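Local structure of 3-hydroxyacyl-CoA dehydrogenase type-2 (Mycobacterium avium, 3PPI) at residues Gly40-Ala45 against Ile215-Met220; Ala168-Ala173 against Phe258-Gly263; Asn142-Val147 against Ala192-Leu197. The protein probably oxidises 3-hydroxyacyl-CoA thioesters to 3-ketoacyl-CoA with a nicotinamide cofactor, as a tetrameric member of the short-chain dehydrogenase/reductase family. All coordinates share one frame; numbering follows the deposited sequence.

How the interactions relate
All three interactions are buried and largely apolar, but they hold different parts of one fold. Interaction 1 lies nearest the centre of the chain and is the smallest, a single leucine meeting the end of strand 210-217 and the loop that follows. Interaction 2 seats helix 249-261 on the neighbouring strand 167-172 and adds a bridging water. Interaction 3 is pure helix-helix packing between 142-147 and 192-197. Strands 210-217 and 167-172 lie side by side in the sheet, so interactions 1 and 2 adjoin, with probable backbone hydrogen bonds linking Ile215 to Leu171 and Ala173. Leu171 also packs against Thr144 and Val194 of interaction 3. Interactions 1 and 2 touch the second subunit, interaction 3 the third.

Interaction 1: residues Gly40-Ala45 against Ile215-Met220; sequences GGLGEA and IAPGTM
Leu42 reaches from the first turn of helix 41-52 to Met220 and Pro217, and its two methyls share the work. The closer half is at Met220: CD2 of Leu42 sits 4.0 Å from CB of Met220, and the two side chains cross at about a right angle. Met220 is bent at both chi2 (-53°) and chi3 (-81°), which curls the chain back: CB makes the nearest touch, CG and the terminal methyl CE lie close behind, and the sulfur stands farther off. The other half is slacker. CD1 of Leu42 comes only to 4.3 Å from CG of Pro217, touching the pyrrolidine ring at a corner. Phe252 and Thr222 also pack on Leu42, yet the residue remains partly exposed, whereas Pro217 and Met220 are buried; Tyr264 of the second subunit packs on Met220. Gly40, two residues before Leu42 and partly exposed, joins Gly37 in a magnesium site. Gly37, Gly41 and Gly43 have the spacing of the TGxxxGxG motif of short-chain dehydrogenases, here with serine first. The contact thus brings this glycine-rich turn beside the end of strand 210-217, where Pro217 is followed by Gly218, an arrangement consistent with the cofactor-binding cleft of a Rossmann fold.

Interaction 2: residues Ala168-Ala173 against Phe258-Gly263; sequences ALVLTA and FLLTNG
The flat groups where Ala168 and Leu260 meet are peptides. CD2 of Leu260 stands almost straight above one face of the Ala168-Leu169 peptide, 3.7 Å from O of Ala168. At the next carbonyl along the strand the link is polar: a water donates to O of Leu169 at 2.8 Å and to O of Leu259 at 3.1 Å, tying strand to helix between two acceptors that could not bond to each other directly. The ring of Phe258 faces elsewhere and stacks on Phe258 of the second subunit.

The rest is aliphatic. Val170 carries most of it, and its CG2 fits against both leucines, 3.6 Å from CD2 of Leu260 and 3.7 Å from CB of Leu259. With CG1 anti to the backbone N (chi1 177°), the second methyl is turned to Leu259 as well, 4.1 Å from its CD1. Each leucine crosses Val170 at about a right angle, so a methyl of Leu260 and the CB and CD1 of Leu259 flank the valine from two successive helix positions. Leu260 CD2 also reaches CB of Ala168 at 4.0 Å, spanning two strand residues on the same side of the sheet.

Arg211, on the neighbouring strand, donates to O of Leu259, giving that late-helix carbonyl a second partner besides the water. Ile215 of strand 210-217 packs on Leu259, and Tyr106 of strand 103-109 on Leu260. Helix 249-261 therefore covers an inner strand, 167-172, and touches both its neighbours, while helix 185-205 packs on Leu171 from the other face.

Interaction 3: residues Asn142-Val147 against Ala192-Leu197; sequences NGTYNV and AGVIGL
Tyr145 and Leu197 supply the closest apolar contact. The phenol ring presents an edge, and both leucine methyls come to its CD1 corner: CD1 of Leu197 lies in the ring plane, 4.0 Å from CD1 of Tyr145 and equally near the adjacent CE1, and CD2 of Leu197 is also 4.0 Å from CD1 of Tyr145. The chi1 of Leu197 (174°) swings its CG away from the backbone N and out toward the tyrosine, which it crosses at about a right angle. One residue earlier, CG2 of Thr144 is more loosely placed, 4.5 Å from CD2 of Leu197.

The two segments run in roughly the same direction, 33° apart, with axes 10.4 Å from each other at closest. They belong to helices 130-156 and 185-205, the pair that in tetrameric short-chain dehydrogenases commonly builds a four-helix subunit interface; both helices here contact the third subunit. Leu171 of the sheet packs on Thr144, Val194 and Leu197 alike.

Polar groups look elsewhere for partners. Thr144 OG1 is 4.2 Å from CG2 of Val194, a packing contact with a methyl; the hydroxyl's hydrogen bond goes to O of Tyr140 in its own helix. The hydroxyl of Tyr145 pairs with Thr185 OG1 of the third subunit, whose Phe133 stacks on the tyrosine ring.

Interaction 1: residues Gly40-Ala45 against Ile215-Met220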
loop_
_atom_site.group_PDB
_atom_site.type_symbol
_atom_site.label_atom_id
_atom_site.label_comp_id
_atom_site.label_asym_id
_atom_site.label_seq_id
_atom_site.Cartn_x
_atom_site.Cartn_y
_atom_site.Cartn_z
ATOM N N GLY A 40 -13.848 25.569 -11.955
ATOM C CA GLY A 40 -12.783 26.189 -11.171
ATOM C C GLY A 40 -11.735 25.216 -10.668
ATOM O O GLY A 40 -11.880 24.018 -10.806
ATOM N N GLY A 41 -10.665 25.761 -10.101
ATOM C CA GLY A 41 -9.654 24.982 -9.410
ATOM C C GLY A 41 -8.984 23.952 -10.303
ATOM O O GLY A 41 -8.575 24.256 -11.421
ATOM N N LEU A 42 -8.892 22.726 -9.806
ATOM C CA LEU A 42 -8.209 21.666 -10.523
ATOM C C LEU A 42 -8.916 21.360 -11.845
ATOM O O LEU A 42 -8.280 21.135 -12.865
ATOM C CB LEU A 42 -8.161 20.399 -9.666
ATOM C CG LEU A 42 -7.516 20.487 -8.291
ATOM C CD1 LEU A 42 -7.491 19.060 -7.632
ATOM C CD2 LEU A 42 -6.114 21.100 -8.389
ATOM N N GLY A 43 -10.244 21.327 -11.804
ATOM C CA GLY A 43 -11.040 21.044 -12.992
ATOM C C GLY A 43 -10.876 22.089 -14.084
ATOM O O GLY A 43 -10.759 21.740 -15.252
ATOM N N GLU A 44 -10.864 23.367 -13.709
ATOM C CA GLU A 44 -10.639 24.430 -14.687
ATOM C C GLU A 44 -9.298 24.243 -15.397
ATOM O O GLU A 44 -9.221 24.349 -16.627
ATOM C CB GLU A 44 -10.710 25.818 -14.030
ATOM C CG GLU A 44 -10.289 26.967 -14.939
ATOM C CD GLU A 44 -10.338 28.331 -14.244
ATOM O OE1 GLU A 44 -10.825 28.419 -13.099
ATOM O OE2 GLU A 44 -9.880 29.321 -14.856
ATOM N N ALA A 45 -8.246 23.961 -14.637
ATOM C CA ALA A 45 -6.919 23.809 -15.238
ATOM C C ALA A 45 -6.907 22.615 -16.213
ATOM O O ALA A 45 -6.261 22.652 -17.274
ATOM C CB ALA A 45 -5.854 23.648 -14.152
ATOM N N ILE A 215 -5.899 10.156 -9.762
ATOM C CA ILE A 215 -4.898 11.027 -9.170
ATOM C C ILE A 215 -5.318 11.225 -7.729
ATOM O O ILE A 215 -6.492 11.536 -7.448
ATOM C CB ILE A 215 -4.829 12.398 -9.874
ATOM C CG1 ILE A 215 -4.439 12.230 -11.355
ATOM C CG2 ILE A 215 -3.851 13.333 -9.144
ATOM C CD1 ILE A 215 -4.538 13.533 -12.182
ATOM N N ALA A 216 -4.369 11.036 -6.815
ATOM C CA ALA A 216 -4.563 11.348 -5.391
ATOM C C ALA A 216 -3.753 12.590 -5.056
ATOM O O ALA A 216 -2.559 12.495 -4.779
ATOM C CB ALA A 216 -4.131 10.171 -4.508
ATOM N N PRO A 217 -4.384 13.767 -5.099
ATOM C CA PRO A 217 -3.608 14.959 -4.794
ATOM C C PRO A 217 -3.275 15.101 -3.315
ATOM O O PRO A 217 -4.000 14.589 -2.453
ATOM C CB PRO A 217 -4.522 16.113 -5.216
ATOM C CG PRO A 217 -5.607 15.512 -6.028
ATOM C CD PRO A 217 -5.744 14.092 -5.582
ATOM N N GLY A 218 -2.165 15.776 -3.042
ATOM C CA GLY A 218 -1.855 16.256 -1.714
ATOM C C GLY A 218 -2.615 17.561 -1.501
ATOM O O GLY A 218 -3.798 17.639 -1.817
ATOM N N THR A 219 -1.948 18.568 -0.958
ATOM C CA THR A 219 -2.556 19.879 -0.703
ATOM C C THR A 219 -2.337 20.772 -1.915
ATOM O O THR A 219 -1.193 21.094 -2.255
ATOM C CB THR A 219 -1.973 20.531 0.567
ATOM O OG1 THR A 219 -1.944 19.550 1.615
ATOM C CG2 THR A 219 -2.826 21.742 1.013
ATOM N N MET A 220 -3.444 21.173 -2.546
ATOM C CA MET A 220 -3.420 21.879 -3.822
ATOM C C MET A 220 -3.957 23.298 -3.682
ATOM O O MET A 220 -4.838 23.565 -2.847
ATOM C CB MET A 220 -4.273 21.126 -4.847
ATOM C CG MET A 220 -3.942 19.653 -5.052
ATOM S SD MET A 220 -2.203 19.294 -5.427
ATOM C CE MET A 220 -2.155 19.651 -7.194
#

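Interaction 2: residues Ala168-Ala173 against Phe258-Gly263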
loop_
_atom_site.group_PDB
_atom_site.type_symbol
_atom_site.label_atom_id
_atom_site.label_comp_id
_atom_site.label_asym_id
_atom_site.label_seq_id
_atom_site.Cartn_x
_atom_site.Cartn_y
_atom_site.Cartn_z
ATOM N N ALA A 168 -10.471 6.699 -21.998
ATOM C CA ALA A 168 -9.840 6.672 -20.683
ATOM C C ALA A 168 -10.524 7.608 -19.709
ATOM O O ALA A 168 -11.017 8.674 -20.097
ATOM C CB ALA A 168 -8.346 7.024 -20.789
ATOM N N LEU A 169 -10.545 7.193 -18.445
ATOM C CA LEU A 169 -11.102 7.973 -17.353
ATOM C C LEU A 169 -9.997 8.281 -16.350
ATOM O O LEU A 169 -9.114 7.460 -16.135
ATOM C CB LEU A 169 -12.196 7.203 -16.628
ATOM C CG LEU A 169 -13.370 6.675 -17.434
ATOM C CD1 LEU A 169 -14.331 5.888 -16.506
ATOM C CD2 LEU A 169 -14.057 7.799 -18.174
ATOM N N VAL A 170 -10.067 9.478 -15.767
ATOM C CA VAL A 170 -9.255 9.881 -14.644
ATOM C C VAL A 170 -10.216 10.265 -13.531
ATOM O O VAL A 170 -11.041 11.157 -13.704
ATOM C CB VAL A 170 -8.341 11.072 -14.984
ATOM C CG1 VAL A 170 -7.544 11.539 -13.766
ATOM C CG2 VAL A 170 -7.388 10.668 -16.111
ATOM N N LEU A 171 -10.121 9.555 -12.409
ATOM C CA LEU A 171 -10.872 9.894 -11.210
ATOM C C LEU A 171 -9.950 10.691 -10.272
ATOM O O LEU A 171 -8.713 10.640 -10.404
ATOM C CB LEU A 171 -11.369 8.633 -10.524
ATOM C CG LEU A 171 -11.884 7.471 -11.402
ATOM C CD1 LEU A 171 -12.307 6.287 -10.513
ATOM C CD2 LEU A 171 -13.031 7.926 -12.297
ATOM N N THR A 172 -10.541 11.433 -9.341
ATOM C CA THR A 172 -9.772 12.191 -8.369
ATOM C C THR A 172 -10.079 11.681 -6.957
ATOM O O THR A 172 -11.227 11.690 -6.496
ATOM C CB THR A 172 -10.023 13.698 -8.457
ATOM O OG1 THR A 172 -9.877 14.152 -9.810
ATOM C CG2 THR A 172 -9.025 14.467 -7.561
ATOM N N ALA A 173 -9.034 11.220 -6.285
ATOM C CA ALA A 173 -9.125 10.831 -4.902
ATOM C C ALA A 173 -8.487 11.923 -4.048
ATOM O O ALA A 173 -8.815 13.112 -4.195
ATOM C CB ALA A 173 -8.447 9.500 -4.710
ATOM N N PHE A 258 -1.427 13.258 -18.858
ATOM C CA PHE A 258 -0.550 12.088 -18.958
ATOM C C PHE A 258 -1.331 10.774 -18.827
ATOM O O PHE A 258 -1.095 9.821 -19.572
ATOM C CB PHE A 258 0.542 12.142 -17.877
ATOM C CG PHE A 258 1.321 10.866 -17.753
ATOM C CD1 PHE A 258 2.263 10.525 -18.704
ATOM C CD2 PHE A 258 1.097 9.992 -16.703
ATOM C CE1 PHE A 258 2.987 9.342 -18.589
ATOM C CE2 PHE A 258 1.806 8.794 -16.595
ATOM C CZ PHE A 258 2.751 8.472 -17.553
ATOM N N LEU A 259 -2.237 10.706 -17.859
ATOM C CA LEU A 259 -3.026 9.478 -17.650
ATOM C C LEU A 259 -3.952 9.178 -18.827
ATOM O O LEU A 259 -4.270 8.022 -19.111
ATOM C CB LEU A 259 -3.834 9.577 -16.365
ATOM C CG LEU A 259 -2.985 9.589 -15.087
ATOM C CD1 LEU A 259 -3.826 9.813 -13.829
ATOM C CD2 LEU A 259 -2.179 8.317 -14.978
ATOM N N LEU A 260 -4.383 10.227 -19.500
ATOM C CA LEU A 260 -5.212 10.096 -20.681
ATOM C C LEU A 260 -4.426 9.644 -21.900
ATOM O O LEU A 260 -4.987 8.966 -22.759
ATOM C CB LEU A 260 -5.921 11.416 -20.986
ATOM C CG LEU A 260 -6.966 11.890 -19.965
ATOM C CD1 LEU A 260 -7.626 13.151 -20.462
ATOM C CD2 LEU A 260 -8.018 10.825 -19.667
ATOM N N THR A 261 -3.152 10.015 -22.000
ATOM C CA THR A 261 -2.391 9.781 -23.233
ATOM C C THR A 261 -1.415 8.596 -23.194
ATOM O O THR A 261 -1.151 7.999 -24.237
ATOM C CB THR A 261 -1.594 11.033 -23.646
ATOM O OG1 THR A 261 -0.751 11.437 -22.562
ATOM C CG2 THR A 261 -2.554 12.182 -24.026
ATOM N N ASN A 262 -0.864 8.249 -22.034
ATOM C CA ASN A 262 0.091 7.133 -21.976
ATOM C C ASN A 262 -0.681 5.826 -22.130
ATOM O O ASN A 262 -1.594 5.557 -21.353
ATOM C CB ASN A 262 0.837 7.114 -20.638
ATOM C CG ASN A 262 1.854 5.997 -20.566
ATOM O OD1 ASN A 262 1.501 4.834 -20.390
ATOM N ND2 ASN A 262 3.129 6.345 -20.719
ATOM N N GLY A 263 -0.304 5.009 -23.103
ATOM C CA GLY A 263 -1.113 3.841 -23.458
ATOM C C GLY A 263 -1.071 2.643 -22.513
ATOM O O GLY A 263 -1.919 1.761 -22.627
HETATM O O HOH W 1 -6.625 7.112 -17.391
#

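Interaction 3: residues Asn142-Val147 against Ala192-Leu197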
loop_
_atom_site.group_PDB
_atom_site.type_symbol
_atom_site.label_atom_id
_atom_site.label_comp_id
_atom_site.label_asym_id
_atom_site.label_seq_id
_atom_site.Cartn_x
_atom_site.Cartn_y
_atom_site.Cartn_z
ATOM N N ASN A 142 -20.232 8.254 -4.459
ATOM C CA ASN A 142 -21.395 7.969 -5.330
ATOM C C ASN A 142 -21.383 8.851 -6.589
ATOM O O ASN A 142 -21.624 8.365 -7.688
ATOM C CB ASN A 142 -22.758 8.103 -4.601
ATOM C CG ASN A 142 -22.937 7.085 -3.480
ATOM O OD1 ASN A 142 -22.098 6.254 -3.277
ATOM N ND2 ASN A 142 -24.029 7.175 -2.743
ATOM N N GLY A 143 -21.079 10.136 -6.429
ATOM C CA GLY A 143 -20.993 11.044 -7.571
ATOM C C GLY A 143 -19.957 10.602 -8.599
ATOM O O GLY A 143 -20.207 10.627 -9.807
ATOM N N THR A 144 -18.805 10.166 -8.123
ATOM C CA THR A 144 -17.762 9.645 -9.014
ATOM C C THR A 144 -18.254 8.412 -9.753
ATOM O O THR A 144 -18.068 8.314 -10.976
ATOM C CB THR A 144 -16.470 9.336 -8.255
ATOM O OG1 THR A 144 -15.929 10.571 -7.779
ATOM C CG2 THR A 144 -15.418 8.625 -9.160
ATOM N N TYR A 145 -18.890 7.489 -9.037
ATOM C CA TYR A 145 -19.363 6.253 -9.668
ATOM C C TYR A 145 -20.436 6.551 -10.706
ATOM O O TYR A 145 -20.442 5.948 -11.780
ATOM C CB TYR A 145 -19.866 5.251 -8.649
ATOM C CG TYR A 145 -20.039 3.854 -9.209
ATOM C CD1 TYR A 145 -18.938 3.044 -9.429
ATOM C CD2 TYR A 145 -21.287 3.371 -9.565
ATOM C CE1 TYR A 145 -19.074 1.764 -9.952
ATOM C CE2 TYR A 145 -21.445 2.084 -10.092
ATOM C CZ TYR A 145 -20.334 1.286 -10.273
ATOM O OH TYR A 145 -20.451 0.014 -10.777
ATOM N N ASN A 146 -21.309 7.514 -10.410
ATOM C CA ASN A 146 -22.396 7.878 -11.322
ATOM C C ASN A 146 -21.855 8.476 -12.624
ATOM O O ASN A 146 -22.306 8.112 -13.706
ATOM C CB ASN A 146 -23.376 8.862 -10.666
ATOM C CG ASN A 146 -24.670 9.029 -11.463
ATOM O OD1 ASN A 146 -25.363 8.040 -11.775
ATOM N ND2 ASN A 146 -25.018 10.284 -11.781
ATOM N N VAL A 147 -20.889 9.379 -12.514
ATOM C CA VAL A 147 -20.255 9.953 -13.698
ATOM C C VAL A 147 -19.555 8.829 -14.485
ATOM O O VAL A 147 -19.735 8.706 -15.698
ATOM C CB VAL A 147 -19.264 11.082 -13.326
ATOM C CG1 VAL A 147 -18.496 11.571 -14.556
ATOM C CG2 VAL A 147 -20.016 12.240 -12.669
ATOM N N ALA A 192 -10.858 7.035 -0.090
ATOM C CA ALA A 192 -10.399 5.636 -0.083
ATOM C C ALA A 192 -11.281 4.752 -0.971
ATOM O O ALA A 192 -10.789 3.865 -1.701
ATOM C CB ALA A 192 -10.306 5.093 1.364
ATOM N N GLY A 193 -12.582 5.004 -0.940
ATOM C CA GLY A 193 -13.509 4.319 -1.836
ATOM C C GLY A 193 -13.133 4.534 -3.300
ATOM O O GLY A 193 -13.110 3.583 -4.079
ATOM N N VAL A 194 -12.832 5.774 -3.682
ATOM C CA VAL A 194 -12.375 6.077 -5.051
ATOM C C VAL A 194 -11.051 5.377 -5.410
ATOM O O VAL A 194 -10.896 4.766 -6.487
ATOM C CB VAL A 194 -12.254 7.613 -5.274
ATOM C CG1 VAL A 194 -11.652 7.918 -6.653
ATOM C CG2 VAL A 194 -13.640 8.259 -5.178
ATOM N N ILE A 195 -10.109 5.426 -4.485
ATOM C CA ILE A 195 -8.861 4.717 -4.668
ATOM C C ILE A 195 -9.114 3.236 -4.975
ATOM O O ILE A 195 -8.615 2.732 -5.980
ATOM C CB ILE A 195 -7.942 4.871 -3.442
ATOM C CG1 ILE A 195 -7.376 6.303 -3.404
ATOM C CG2 ILE A 195 -6.842 3.777 -3.438
ATOM C CD1 ILE A 195 -6.646 6.645 -2.118
ATOM N N GLY A 196 -9.914 2.561 -4.157
ATOM C CA GLY A 196 -10.182 1.119 -4.346
ATOM C C GLY A 196 -10.997 0.784 -5.598
ATOM O O GLY A 196 -10.874 -0.286 -6.196
ATOM N N LEU A 197 -11.833 1.720 -5.996
ATOM C CA LEU A 197 -12.628 1.586 -7.207
ATOM C C LEU A 197 -11.732 1.487 -8.459
ATOM O O LEU A 197 -12.105 0.844 -9.437
ATOM C CB LEU A 197 -13.562 2.796 -7.328
ATOM C CG LEU A 197 -14.400 2.953 -8.589
ATOM C CD1 LEU A 197 -15.249 1.696 -8.797
ATOM C CD2 LEU A 197 -15.250 4.215 -8.468
#